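Local coordinates for FKBP-type peptidyl-prolyl cis-trans isomerase FkpA (Escherichia coli, PDB 1Q6I), which catalyses the cis-trans isomerisation of peptide bonds preceding proline and acts as a folding chaperone in the periplasm, at residues E43-K48 / S86-K91; V144-T149 / E164-R169; K189-I194 / V215-L220. All blocks are in the same frame, centred on the assembly; numbering follows the deposited sequence.

Contact 1 (E43-K48 / S86-K91); sequences EKLGIK and SSAQAK
A Schellman motif brings helix 19-44 to its end, and just past it Leu45 and Ile47 settle against Ser87, Ala88 and Lys91 on one flank of the long helix 70-111. Gly46, with its positive phi of 80°, is the C-prime residue that turns the chain, and its N bonds back to Glu43 O at 2.8 Å. Leu45 does most of the work. With CG set beside its own backbone N (chi1 -56°), it directs the CD2 branch onto the helix surface, where that methyl sits 3.5 Å from Ala88 CA, with the carbonyl of Ser87 close by and Lys91 CB 3.8 Å away. Lys91 bends at its second and third torsions, which carries CE to 3.9 Å from Lys44 O. Only its methylenes serve this contact; its ammonium makes a weak, long ion pair with Asp95, while Lys44 NZ is bridged to Glu41. Further on, Ile47 reaches Ser87 with the CD1 tip, 3.8 Å from OG. That hydroxyl is not waiting for a partner here, since it is hydrogen-bonded to Arg83 O one turn back. No hydrogen bond crosses the contact, so the grip is van der Waals. Leu45 and Ile47 extend it to Val84 and Phe80 of the same helix: a glycine-terminated helix end folding its following loop onto a second helix, within the N-terminal domain.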
loop_
_atom_site.group_PDB
_atom_site.type_symbol
_atom_site.label_atom_id
_atom_site.label_comp_id
_atom_site.label_asym_id
_atom_site.label_seq_id
_atom_site.Cartn_x
_atom_site.Cartn_y
_atom_site.Cartn_z
ATOM N N GLU A 43 -3.412 19.709 -2.397
ATOM C CA GLU A 43 -3.884 21.029 -2.757
ATOM C C GLU A 43 -5.418 21.124 -2.791
ATOM O O GLU A 43 -5.954 22.134 -2.359
ATOM C CB GLU A 43 -3.281 21.492 -4.075
ATOM C CG GLU A 43 -3.655 22.919 -4.460
ATOM C CD GLU A 43 -3.283 23.248 -5.897
ATOM O OE1 GLU A 43 -2.604 22.409 -6.535
ATOM O OE2 GLU A 43 -3.670 24.335 -6.400
ATOM N N LYS A 44 -6.122 20.092 -3.259
ATOM C CA LYS A 44 -7.576 20.164 -3.305
ATOM C C LYS A 44 -8.108 20.403 -1.908
ATOM O O LYS A 44 -9.198 20.897 -1.742
ATOM C CB LYS A 44 -8.217 18.891 -3.887
ATOM C CG LYS A 44 -8.098 18.737 -5.398
ATOM C CD LYS A 44 -8.211 17.256 -5.771
ATOM C CE LYS A 44 -8.390 17.021 -7.260
ATOM N NZ LYS A 44 -8.619 15.571 -7.556
ATOM N N LEU A 45 -7.313 20.078 -0.896
ATOM C CA LEU A 45 -7.748 20.271 0.466
ATOM C C LEU A 45 -7.185 21.533 1.096
ATOM O O LEU A 45 -7.221 21.682 2.309
ATOM C CB LEU A 45 -7.362 19.056 1.282
ATOM C CG LEU A 45 -7.891 17.743 0.724
ATOM C CD1 LEU A 45 -7.040 16.591 1.245
ATOM C CD2 LEU A 45 -9.336 17.586 1.128
ATOM N N GLY A 46 -6.685 22.460 0.294
ATOM C CA GLY A 46 -6.091 23.669 0.851
ATOM C C GLY A 46 -4.653 23.534 1.385
ATOM O O GLY A 46 -4.094 24.503 1.890
ATOM N N ILE A 47 -4.038 22.356 1.247
ATOM C CA ILE A 47 -2.681 22.109 1.768
ATOM C C ILE A 47 -1.657 22.244 0.650
ATOM O O ILE A 47 -1.658 21.484 -0.325
ATOM C CB ILE A 47 -2.590 20.727 2.380
ATOM C CG1 ILE A 47 -3.532 20.610 3.578
ATOM C CG2 ILE A 47 -1.165 20.451 2.847
ATOM C CD1 ILE A 47 -3.699 19.184 4.110
ATOM N N LYS A 48 -0.777 23.216 0.782
ATOM C CA LYS A 48 0.144 23.489 -0.301
ATOM C C LYS A 48 1.537 23.475 0.312
ATOM O O LYS A 48 1.978 24.443 0.937
ATOM C CB LYS A 48 -0.241 24.795 -1.027
ATOM C CG LYS A 48 -1.675 24.749 -1.565
ATOM C CD LYS A 48 -2.242 26.092 -2.054
ATOM C CE LYS A 48 -2.464 26.173 -3.560
ATOM N NZ LYS A 48 -3.734 26.940 -3.870
ATOM N N SER A 86 -7.743 15.029 8.465
ATOM C CA SER A 86 -8.635 15.960 9.153
ATOM C C SER A 86 -9.131 17.026 8.175
ATOM O O SER A 86 -10.284 17.443 8.212
ATOM C CB SER A 86 -7.915 16.596 10.359
ATOM O OG SER A 86 -8.585 17.782 10.766
ATOM N N SER A 87 -8.260 17.428 7.270
ATOM C CA SER A 87 -8.592 18.433 6.296
ATOM C C SER A 87 -9.484 17.827 5.239
ATOM O O SER A 87 -10.311 18.510 4.671
ATOM C CB SER A 87 -7.320 19.024 5.674
ATOM O OG SER A 87 -6.496 19.634 6.662
ATOM N N ALA A 88 -9.306 16.545 4.976
ATOM C CA ALA A 88 -10.181 15.843 4.065
ATOM C C ALA A 88 -11.574 15.872 4.648
ATOM O O ALA A 88 -12.518 16.145 3.929
ATOM C CB ALA A 88 -9.741 14.393 3.889
ATOM N N GLN A 89 -11.715 15.561 5.941
ATOM C CA GLN A 89 -13.045 15.562 6.524
ATOM C C GLN A 89 -13.667 16.972 6.500
ATOM O O GLN A 89 -14.862 17.115 6.237
ATOM C CB GLN A 89 -13.046 14.985 7.941
ATOM C CG GLN A 89 -14.375 15.106 8.628
ATOM C CD GLN A 89 -15.462 14.410 7.864
ATOM O OE1 GLN A 89 -15.163 13.650 6.957
ATOM N NE2 GLN A 89 -16.731 14.665 8.223
ATOM N N ALA A 90 -12.860 18.006 6.746
ATOM C CA ALA A 90 -13.391 19.366 6.818
ATOM C C ALA A 90 -13.953 19.757 5.481
ATOM O O ALA A 90 -14.982 20.413 5.382
ATOM C CB ALA A 90 -12.335 20.366 7.237
ATOM N N LYS A 91 -13.264 19.336 4.447
ATOM C CA LYS A 91 -13.692 19.666 3.118
ATOM C C LYS A 91 -14.994 18.927 2.737
ATOM O O LYS A 91 -15.870 19.530 2.161
ATOM C CB LYS A 91 -12.569 19.410 2.145
ATOM C CG LYS A 91 -12.888 19.856 0.754
ATOM C CD LYS A 91 -13.063 18.647 -0.108
ATOM C CE LYS A 91 -12.485 18.875 -1.490
ATOM N NZ LYS A 91 -12.697 17.671 -2.311
#

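Contact 2 (V144-T149 / E164-R169); sequences VNYKGT and EPLSFR. With FK5 (8-deethyl-8-[but-3-enyl]-ascomycin), chain C.
Tyr146 OH is gripped by two groups from neighbouring parts of the chain, Asp157 OD2 and Arg162 NH2, while the ring carrying it leans on Leu166. The nearest atoms there are Tyr146 CE1 and Leu166 CD2, 3.7 Å apart. With CG lodged between the backbone N and the carbonyl carbon (chi1 69°), the phenol stands up from strand 141-150 toward the ligand. FK5 C5, a ring carbon of the pipecolate group, lies 3.7 Å above one face of the Tyr146 ring, offset toward the rim, and Leu166 CD2 meets the same carbon at 3.9 Å. Trp177 meets Tyr146 edge-to-face; with FK5 bound here, this is consistent with a wall of the prolyl isomerase pocket, as in other FKBPs, where the pipecolate is generally taken to occupy the place of the substrate proline. Beneath the side chains, segments 144-149 and 166-169 run at 104° to each other in the curled antiparallel sheet of the FKBP fold; within these two segments the bridge is Val144 with Leu166. Val144 N bonds to Leu166 O, and Leu166 N returns to Val144 O, each at 2.9 Å. Phe168 turns its ring so that Leu166 CG lies at the edge, in plane, and Val144 CG2 approaches its CE2 to 3.8 Å, the two side chains crossing at about a right angle. Beyond the bridge, Asn145 OD1 lies 3.3 Å from Pro165 CA.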
loop_
_atom_site.group_PDB
_atom_site.type_symbol
_atom_site.label_atom_id
_atom_site.label_comp_id
_atom_site.label_asym_id
_atom_site.label_seq_id
_atom_site.Cartn_x
_atom_site.Cartn_y
_atom_site.Cartn_z
ATOM N N VAL A 144 -36.489 0.481 -17.154
ATOM C CA VAL A 144 -36.410 1.894 -17.512
ATOM C C VAL A 144 -35.192 2.307 -18.301
ATOM O O VAL A 144 -34.140 1.672 -18.205
ATOM C CB VAL A 144 -36.302 2.755 -16.217
ATOM C CG1 VAL A 144 -37.492 2.524 -15.312
ATOM C CG2 VAL A 144 -35.000 2.434 -15.426
ATOM N N ASN A 145 -35.325 3.366 -19.098
ATOM C CA ASN A 145 -34.153 4.055 -19.575
ATOM C C ASN A 145 -34.068 5.318 -18.708
ATOM O O ASN A 145 -35.072 5.860 -18.268
ATOM C CB ASN A 145 -34.216 4.415 -21.048
ATOM C CG ASN A 145 -34.020 3.212 -21.948
ATOM O OD1 ASN A 145 -33.001 2.484 -21.869
ATOM N ND2 ASN A 145 -34.985 2.999 -22.819
ATOM N N TYR A 146 -32.864 5.780 -18.437
ATOM C CA TYR A 146 -32.724 7.007 -17.642
ATOM C C TYR A 146 -31.409 7.726 -17.899
ATOM O O TYR A 146 -30.441 7.195 -18.421
ATOM C CB TYR A 146 -32.877 6.721 -16.139
ATOM C CG TYR A 146 -31.740 5.931 -15.594
ATOM C CD1 TYR A 146 -31.752 4.565 -15.690
ATOM C CD2 TYR A 146 -30.609 6.550 -15.043
ATOM C CE1 TYR A 146 -30.715 3.801 -15.248
ATOM C CE2 TYR A 146 -29.541 5.781 -14.591
ATOM C CZ TYR A 146 -29.605 4.390 -14.702
ATOM O OH TYR A 146 -28.570 3.540 -14.299
ATOM N N LYS A 147 -31.387 8.962 -17.480
ATOM C CA LYS A 147 -30.230 9.776 -17.571
ATOM C C LYS A 147 -30.226 10.468 -16.254
ATOM O O LYS A 147 -31.278 10.985 -15.843
ATOM C CB LYS A 147 -30.451 10.757 -18.683
ATOM C CG LYS A 147 -29.390 11.745 -18.862
ATOM C CD LYS A 147 -29.538 12.415 -20.239
ATOM C CE LYS A 147 -30.465 13.608 -20.187
ATOM N NZ LYS A 147 -30.039 14.587 -21.230
ATOM N N GLY A 148 -29.075 10.456 -15.580
ATOM C CA GLY A 148 -28.902 11.170 -14.325
ATOM C C GLY A 148 -27.821 12.261 -14.406
ATOM O O GLY A 148 -26.754 12.043 -14.988
ATOM N N THR A 149 -28.130 13.445 -13.850
ATOM C CA THR A 149 -27.233 14.582 -13.842
ATOM C C THR A 149 -27.264 15.281 -12.489
ATOM O O THR A 149 -28.261 15.232 -11.762
ATOM C CB THR A 149 -27.613 15.633 -14.896
ATOM O OG1 THR A 149 -28.905 16.174 -14.601
ATOM C CG2 THR A 149 -27.763 15.042 -16.305
ATOM N N GLU A 164 -29.077 -0.555 -23.558
ATOM C CA GLU A 164 -30.115 -1.402 -23.011
ATOM C C GLU A 164 -30.739 -0.772 -21.796
ATOM O O GLU A 164 -30.117 -0.019 -21.071
ATOM C CB GLU A 164 -29.572 -2.792 -22.695
ATOM C CG GLU A 164 -28.687 -2.837 -21.467
ATOM C CD GLU A 164 -28.233 -4.240 -21.136
ATOM O OE1 GLU A 164 -28.537 -5.164 -21.906
ATOM O OE2 GLU A 164 -27.562 -4.415 -20.108
ATOM N N PRO A 165 -32.015 -1.018 -21.611
ATOM C CA PRO A 165 -32.687 -0.496 -20.432
ATOM C C PRO A 165 -32.202 -1.247 -19.199
ATOM O O PRO A 165 -31.521 -2.232 -19.320
ATOM C CB PRO A 165 -34.137 -0.809 -20.711
ATOM C CG PRO A 165 -34.086 -2.017 -21.592
ATOM C CD PRO A 165 -32.937 -1.742 -22.503
ATOM N N LEU A 166 -32.544 -0.741 -18.035
ATOM C CA LEU A 166 -32.184 -1.339 -16.780
ATOM C C LEU A 166 -33.430 -1.875 -16.101
ATOM O O LEU A 166 -34.455 -1.232 -16.060
ATOM C CB LEU A 166 -31.586 -0.263 -15.883
ATOM C CG LEU A 166 -31.303 -0.688 -14.444
ATOM C CD1 LEU A 166 -30.005 -1.463 -14.433
ATOM C CD2 LEU A 166 -31.235 0.545 -13.524
ATOM N N SER A 167 -33.277 -3.014 -15.479
ATOM C CA SER A 167 -34.332 -3.693 -14.786
ATOM C C SER A 167 -33.985 -3.649 -13.324
ATOM O O SER A 167 -32.835 -3.847 -13.008
ATOM C CB SER A 167 -34.264 -5.183 -15.178
ATOM O OG SER A 167 -35.492 -5.717 -15.564
ATOM N N PHE A 168 -34.953 -3.445 -12.434
ATOM C CA PHE A 168 -34.725 -3.616 -11.012
ATOM C C PHE A 168 -36.041 -3.701 -10.223
ATOM O O PHE A 168 -37.123 -3.311 -10.705
ATOM C CB PHE A 168 -33.899 -2.454 -10.481
ATOM C CG PHE A 168 -34.524 -1.131 -10.718
ATOM C CD1 PHE A 168 -35.576 -0.709 -9.938
ATOM C CD2 PHE A 168 -34.057 -0.304 -11.729
ATOM C CE1 PHE A 168 -36.158 0.522 -10.161
ATOM C CE2 PHE A 168 -34.626 0.904 -11.953
ATOM C CZ PHE A 168 -35.697 1.327 -11.169
ATOM N N ARG A 169 -35.948 -4.161 -8.992
ATOM C CA ARG A 169 -37.106 -4.158 -8.115
ATOM C C ARG A 169 -37.340 -2.725 -7.602
ATOM O O ARG A 169 -36.399 -2.020 -7.198
ATOM C CB ARG A 169 -36.939 -5.175 -6.968
ATOM C CG ARG A 169 -36.898 -6.642 -7.477
ATOM C CD ARG A 169 -36.891 -7.685 -6.358
ATOM N NE ARG A 169 -35.739 -7.553 -5.469
ATOM C CZ ARG A 169 -34.607 -8.227 -5.609
ATOM N NH1 ARG A 169 -34.464 -9.090 -6.605
ATOM N NH2 ARG A 169 -33.618 -8.051 -4.750
HETATM C C1 FK5 C . -30.374 3.358 -7.661
HETATM C C2 FK5 C . -30.528 4.516 -8.616
HETATM C C3 FK5 C . -31.821 4.951 -9.267
HETATM C C4 FK5 C . -32.114 3.861 -10.263
HETATM C C5 FK5 C . -31.045 3.826 -11.365
HETATM C C6 FK5 C . -29.610 3.805 -10.820
HETATM C C8 FK5 C . -28.557 5.572 -9.475
HETATM C C9 FK5 C . -27.575 5.744 -10.411
HETATM C C10 FK5 C . -26.220 5.119 -10.219
HETATM C C11 FK5 C . -25.576 5.302 -8.838
HETATM C C12 FK5 C . -24.329 4.422 -8.678
HETATM C C13 FK5 C . -24.579 2.998 -9.146
HETATM C C14 FK5 C . -25.197 3.006 -10.524
HETATM C C15 FK5 C . -25.506 1.608 -11.060
HETATM C C16 FK5 C . -24.421 1.082 -11.973
HETATM C C17 FK5 C . -23.522 -0.000 -11.389
HETATM C C18 FK5 C . -24.066 -0.642 -10.099
HETATM C C19 FK5 C . -24.747 -1.992 -10.299
HETATM C C20 FK5 C . -24.785 -2.924 -9.164
HETATM C C21 FK5 C . -26.014 -3.727 -8.857
HETATM C C22 FK5 C . -26.988 -2.983 -7.969
HETATM C C23 FK5 C . -27.993 -2.037 -8.561
HETATM C C24 FK5 C . -28.737 -1.253 -7.475
HETATM C C25 FK5 C . -29.036 0.092 -8.106
HETATM C C26 FK5 C . -29.548 1.235 -7.232
HETATM C C27 FK5 C . -28.679 1.260 -6.050
HETATM C C28 FK5 C . -29.285 0.851 -4.805
HETATM C C29 FK5 C . -28.593 1.023 -3.507
HETATM C C30 FK5 C . -29.149 2.242 -2.783
HETATM C C31 FK5 C . -28.598 2.331 -1.359
HETATM C C32 FK5 C . -28.919 1.037 -0.661
HETATM C C33 FK5 C . -28.258 -0.131 -1.365
HETATM C C34 FK5 C . -28.874 -0.249 -2.737
HETATM C C35 FK5 C . -25.208 6.743 -8.563
HETATM C C36 FK5 C . -22.147 0.639 -11.209
HETATM C C37 FK5 C . -25.401 -2.399 -11.586
HETATM C C38 FK5 C . -25.551 -5.048 -8.246
HETATM C C39 FK5 C . -26.086 -6.199 -9.073
HETATM C C40 FK5 C . -25.213 -7.333 -9.399
HETATM C C41 FK5 C . -30.107 -0.185 -9.131
HETATM C C42 FK5 C . -27.258 1.711 -6.191
HETATM C C43 FK5 C . -22.648 2.122 -8.042
HETATM C C44 FK5 C . -26.958 0.635 -12.690
HETATM C C45 FK5 C . -28.442 4.527 -0.413
HETATM N N7 FK5 C . -29.508 4.683 -9.627
HETATM O O1 FK5 C . -29.498 2.506 -7.923
HETATM O O2 FK5 C . -31.243 3.179 -6.578
HETATM O O3 FK5 C . -28.511 6.349 -8.341
HETATM O O4 FK5 C . -27.825 6.473 -11.577
HETATM O O5 FK5 C . -26.411 3.724 -10.413
HETATM O O6 FK5 C . -25.419 5.776 -11.236
HETATM O O7 FK5 C . -23.395 2.246 -9.234
HETATM O O8 FK5 C . -26.686 1.699 -11.810
HETATM O O9 FK5 C . -27.037 -3.134 -6.584
HETATM O O10 FK5 C . -29.952 -1.860 -7.128
HETATM O O11 FK5 C . -29.221 3.371 -0.640
HETATM O O12 FK5 C . -28.510 1.076 0.674
#

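Contact 3 (K189-I194 / V215-L220); sequences KIKLVI and VFDVEL. With FK5 (8-deethyl-8-[but-3-enyl]-ascomycin), chain C.
Lys189 and Glu219 lie side by side, pointing the same way from an antiparallel non-hydrogen-bonded pair, yet they stop short of a salt bridge. Lys189 CE comes to 3.4 Å from Glu219 OE2, but the twist about the last bond (chi4 31°) leaves NZ 4.3 Å from that oxygen; NZ makes a weak hydrogen bond to Gly187 O and a long, weak ion pair with Glu129. With the long chain of Lys189 cut back to an alanine, Glu219 is likely to lose the support along its CG and be freer to turn, its charge with less to offset it. Lys191 repeats the pattern with Asp217 at the next non-hydrogen-bonded pair: fully extended, it runs its CD past Asp217 OD1 at 3.6 Å, then crosses Val215 with CE. Between the strands the ladder is regular. Ile190 pairs with Val218, while Leu192 N bonds to Phe216 O and Phe216 N to Leu192 O, each at 2.7 Å. These are two inner strands of the curled antiparallel FKBP sheet, 189-194 also pairing with strand 124-127 and 214-223 with strand 141-150. Ile190, Leu192, Phe216 and Val218 share one face, where Val218 meets Leu181 and Ile190 meets Ile184. Ile194 CD1 approaches Phe216 CD2 to 3.6 Å. The Phe216 ring presents its edge to FK5, with O4 in the ring plane and 3.6 Å from CE1, and Trp177 packs edge-to-face with it. Across the sheet, Val193 and Val215 touch helix 70-111 through Phe110 and Tyr106.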
loop_
_atom_site.group_PDB
_atom_site.type_symbol
_atom_site.label_atom_id
_atom_site.label_comp_id
_atom_site.label_asym_id
_atom_site.label_seq_id
_atom_site.Cartn_x
_atom_site.Cartn_y
_atom_site.Cartn_z
ATOM N N LYS A 189 -43.158 8.912 -18.918
ATOM C CA LYS A 189 -41.897 9.565 -18.722
ATOM C C LYS A 189 -42.060 10.552 -17.570
ATOM O O LYS A 189 -43.116 11.137 -17.394
ATOM C CB LYS A 189 -41.486 10.277 -20.006
ATOM C CG LYS A 189 -41.488 9.354 -21.201
ATOM C CD LYS A 189 -41.262 10.045 -22.561
ATOM C CE LYS A 189 -41.121 8.985 -23.681
ATOM N NZ LYS A 189 -41.902 7.699 -23.457
ATOM N N ILE A 190 -41.020 10.708 -16.770
ATOM C CA ILE A 190 -41.080 11.606 -15.666
ATOM C C ILE A 190 -39.694 12.111 -15.342
ATOM O O ILE A 190 -38.708 11.437 -15.541
ATOM C CB ILE A 190 -41.714 10.907 -14.449
ATOM C CG1 ILE A 190 -41.922 11.898 -13.316
ATOM C CG2 ILE A 190 -40.867 9.713 -13.956
ATOM C CD1 ILE A 190 -42.766 11.356 -12.184
ATOM N N LYS A 191 -39.641 13.346 -14.892
ATOM C CA LYS A 191 -38.394 13.952 -14.474
ATOM C C LYS A 191 -38.436 13.962 -12.964
ATOM O O LYS A 191 -39.387 14.438 -12.362
ATOM C CB LYS A 191 -38.261 15.349 -15.045
ATOM C CG LYS A 191 -37.066 16.172 -14.525
ATOM C CD LYS A 191 -36.806 17.390 -15.447
ATOM C CE LYS A 191 -35.856 18.415 -14.851
ATOM N NZ LYS A 191 -35.529 19.429 -15.885
ATOM N N LEU A 192 -37.406 13.414 -12.346
ATOM C CA LEU A 192 -37.352 13.354 -10.906
ATOM C C LEU A 192 -36.221 14.247 -10.435
ATOM O O LEU A 192 -35.123 14.161 -10.936
ATOM C CB LEU A 192 -37.118 11.914 -10.434
ATOM C CG LEU A 192 -38.087 10.777 -10.822
ATOM C CD1 LEU A 192 -37.685 9.482 -10.092
ATOM C CD2 LEU A 192 -39.519 11.074 -10.461
ATOM N N VAL A 193 -36.520 15.108 -9.474
ATOM C CA VAL A 193 -35.550 16.002 -8.868
ATOM C C VAL A 193 -35.528 15.621 -7.395
ATOM O O VAL A 193 -36.432 15.961 -6.625
ATOM C CB VAL A 193 -35.932 17.435 -9.126
ATOM C CG1 VAL A 193 -35.116 18.412 -8.285
ATOM C CG2 VAL A 193 -35.733 17.694 -10.586
ATOM N N ILE A 194 -34.484 14.871 -7.042
ATOM C CA ILE A 194 -34.434 14.161 -5.774
ATOM C C ILE A 194 -33.483 14.774 -4.782
ATOM O O ILE A 194 -32.290 14.893 -5.046
ATOM C CB ILE A 194 -34.055 12.683 -6.034
ATOM C CG1 ILE A 194 -34.928 12.062 -7.138
ATOM C CG2 ILE A 194 -34.170 11.847 -4.764
ATOM C CD1 ILE A 194 -34.506 10.576 -7.552
ATOM N N VAL A 215 -30.971 14.916 -10.485
ATOM C CA VAL A 215 -31.959 15.145 -11.508
ATOM C C VAL A 215 -32.003 13.906 -12.423
ATOM O O VAL A 215 -31.036 13.593 -13.119
ATOM C CB VAL A 215 -31.544 16.364 -12.370
ATOM C CG1 VAL A 215 -32.509 16.627 -13.540
ATOM C CG2 VAL A 215 -31.402 17.621 -11.525
ATOM N N PHE A 216 -33.116 13.191 -12.451
ATOM C CA PHE A 216 -33.208 12.056 -13.356
ATOM C C PHE A 216 -34.296 12.261 -14.419
ATOM O O PHE A 216 -35.438 12.638 -14.090
ATOM C CB PHE A 216 -33.564 10.819 -12.553
ATOM C CG PHE A 216 -32.428 10.249 -11.767
ATOM C CD1 PHE A 216 -31.515 9.419 -12.365
ATOM C CD2 PHE A 216 -32.302 10.510 -10.429
ATOM C CE1 PHE A 216 -30.492 8.891 -11.659
ATOM C CE2 PHE A 216 -31.285 9.990 -9.728
ATOM C CZ PHE A 216 -30.380 9.167 -10.334
ATOM N N ASP A 217 -33.957 12.021 -15.673
ATOM C CA ASP A 217 -34.979 11.905 -16.730
ATOM C C ASP A 217 -35.208 10.421 -17.026
ATOM O O ASP A 217 -34.323 9.768 -17.556
ATOM C CB ASP A 217 -34.539 12.591 -17.999
ATOM C CG ASP A 217 -34.294 14.038 -17.792
ATOM O OD1 ASP A 217 -35.234 14.727 -17.294
ATOM O OD2 ASP A 217 -33.199 14.574 -18.077
ATOM N N VAL A 218 -36.395 9.931 -16.657
ATOM C CA VAL A 218 -36.767 8.559 -16.732
ATOM C C VAL A 218 -37.872 8.230 -17.738
ATOM O O VAL A 218 -38.899 8.934 -17.808
ATOM C CB VAL A 218 -37.291 8.136 -15.373
ATOM C CG1 VAL A 218 -37.423 6.643 -15.286
ATOM C CG2 VAL A 218 -36.387 8.590 -14.304
ATOM N N GLU A 219 -37.682 7.145 -18.487
ATOM C CA GLU A 219 -38.755 6.574 -19.291
ATOM C C GLU A 219 -39.089 5.184 -18.723
ATOM O O GLU A 219 -38.200 4.351 -18.570
ATOM C CB GLU A 219 -38.377 6.472 -20.768
ATOM C CG GLU A 219 -38.069 7.806 -21.407
ATOM C CD GLU A 219 -37.729 7.718 -22.876
ATOM O OE1 GLU A 219 -37.433 6.586 -23.407
ATOM O OE2 GLU A 219 -37.737 8.820 -23.493
ATOM N N LEU A 220 -40.366 4.953 -18.379
ATOM C CA LEU A 220 -40.820 3.649 -17.863
ATOM C C LEU A 220 -41.361 2.743 -18.964
ATOM O O LEU A 220 -42.438 2.998 -19.534
ATOM C CB LEU A 220 -41.869 3.840 -16.780
ATOM C CG LEU A 220 -42.563 2.671 -16.110
ATOM C CD1 LEU A 220 -41.568 1.768 -15.408
ATOM C CD2 LEU A 220 -43.531 3.259 -15.131
HETATM C C1 FK5 C . -30.374 3.358 -7.661
HETATM C C2 FK5 C . -30.528 4.516 -8.616
HETATM C C3 FK5 C . -31.821 4.951 -9.267
HETATM C C4 FK5 C . -32.114 3.861 -10.263
HETATM C C5 FK5 C . -31.045 3.826 -11.365
HETATM C C6 FK5 C . -29.610 3.805 -10.820
HETATM C C8 FK5 C . -28.557 5.572 -9.475
HETATM C C9 FK5 C . -27.575 5.744 -10.411
HETATM C C10 FK5 C . -26.220 5.119 -10.219
HETATM C C11 FK5 C . -25.576 5.302 -8.838
HETATM C C12 FK5 C . -24.329 4.422 -8.678
HETATM C C13 FK5 C . -24.579 2.998 -9.146
HETATM C C14 FK5 C . -25.197 3.006 -10.524
HETATM C C15 FK5 C . -25.506 1.608 -11.060
HETATM C C16 FK5 C . -24.421 1.082 -11.973
HETATM C C17 FK5 C . -23.522 -0.000 -11.389
HETATM C C18 FK5 C . -24.066 -0.642 -10.099
HETATM C C19 FK5 C . -24.747 -1.992 -10.299
HETATM C C20 FK5 C . -24.785 -2.924 -9.164
HETATM C C21 FK5 C . -26.014 -3.727 -8.857
HETATM C C22 FK5 C . -26.988 -2.983 -7.969
HETATM C C23 FK5 C . -27.993 -2.037 -8.561
HETATM C C24 FK5 C . -28.737 -1.253 -7.475
HETATM C C25 FK5 C . -29.036 0.092 -8.106
HETATM C C26 FK5 C . -29.548 1.235 -7.232
HETATM C C27 FK5 C . -28.679 1.260 -6.050
HETATM C C28 FK5 C . -29.285 0.851 -4.805
HETATM C C29 FK5 C . -28.593 1.023 -3.507
HETATM C C30 FK5 C . -29.149 2.242 -2.783
HETATM C C31 FK5 C . -28.598 2.331 -1.359
HETATM C C32 FK5 C . -28.919 1.037 -0.661
HETATM C C33 FK5 C . -28.258 -0.131 -1.365
HETATM C C34 FK5 C . -28.874 -0.249 -2.737
HETATM C C35 FK5 C . -25.208 6.743 -8.563
HETATM C C36 FK5 C . -22.147 0.639 -11.209
HETATM C C37 FK5 C . -25.401 -2.399 -11.586
HETATM C C38 FK5 C . -25.551 -5.048 -8.246
HETATM C C39 FK5 C . -26.086 -6.199 -9.073
HETATM C C40 FK5 C . -25.213 -7.333 -9.399
HETATM C C41 FK5 C . -30.107 -0.185 -9.131
HETATM C C42 FK5 C . -27.258 1.711 -6.191
HETATM C C43 FK5 C . -22.648 2.122 -8.042
HETATM C C44 FK5 C . -26.958 0.635 -12.690
HETATM C C45 FK5 C . -28.442 4.527 -0.413
HETATM N N7 FK5 C . -29.508 4.683 -9.627
HETATM O O1 FK5 C . -29.498 2.506 -7.923
HETATM O O2 FK5 C . -31.243 3.179 -6.578
HETATM O O3 FK5 C . -28.511 6.349 -8.341
HETATM O O4 FK5 C . -27.825 6.473 -11.577
HETATM O O5 FK5 C . -26.411 3.724 -10.413
HETATM O O6 FK5 C . -25.419 5.776 -11.236
HETATM O O7 FK5 C . -23.395 2.246 -9.234
HETATM O O8 FK5 C . -26.686 1.699 -11.810
HETATM O O9 FK5 C . -27.037 -3.134 -6.584
HETATM O O10 FK5 C . -29.952 -1.860 -7.128
HETATM O O11 FK5 C . -29.221 3.371 -0.640
HETATM O O12 FK5 C . -28.510 1.076 0.674
#

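How the contacts relate
Contact 1 is a surface contact between a helix end with its following loop and the side of helix 70-111, its centre about 35 Å from those of the other two, held by van der Waals contacts, with no hydrogen bond across it. Contacts 2 and 3 sit in the FKBP domain, their centres about 10 Å apart, and share one sheet: strand 141-150 is joined to strand 214-223 by Lys147 O to Asp217 N and Asn145 O to Glu219 N, probable hydrogen bonds of 2.9 Å each. Contact 3 is buried and has five bridged pairs, whereas contact 2 is partly buried and has one bridge between its segments. Both reach FK5. Helix 70-111 connects the domains, carrying contact 1 and later touching contact 3.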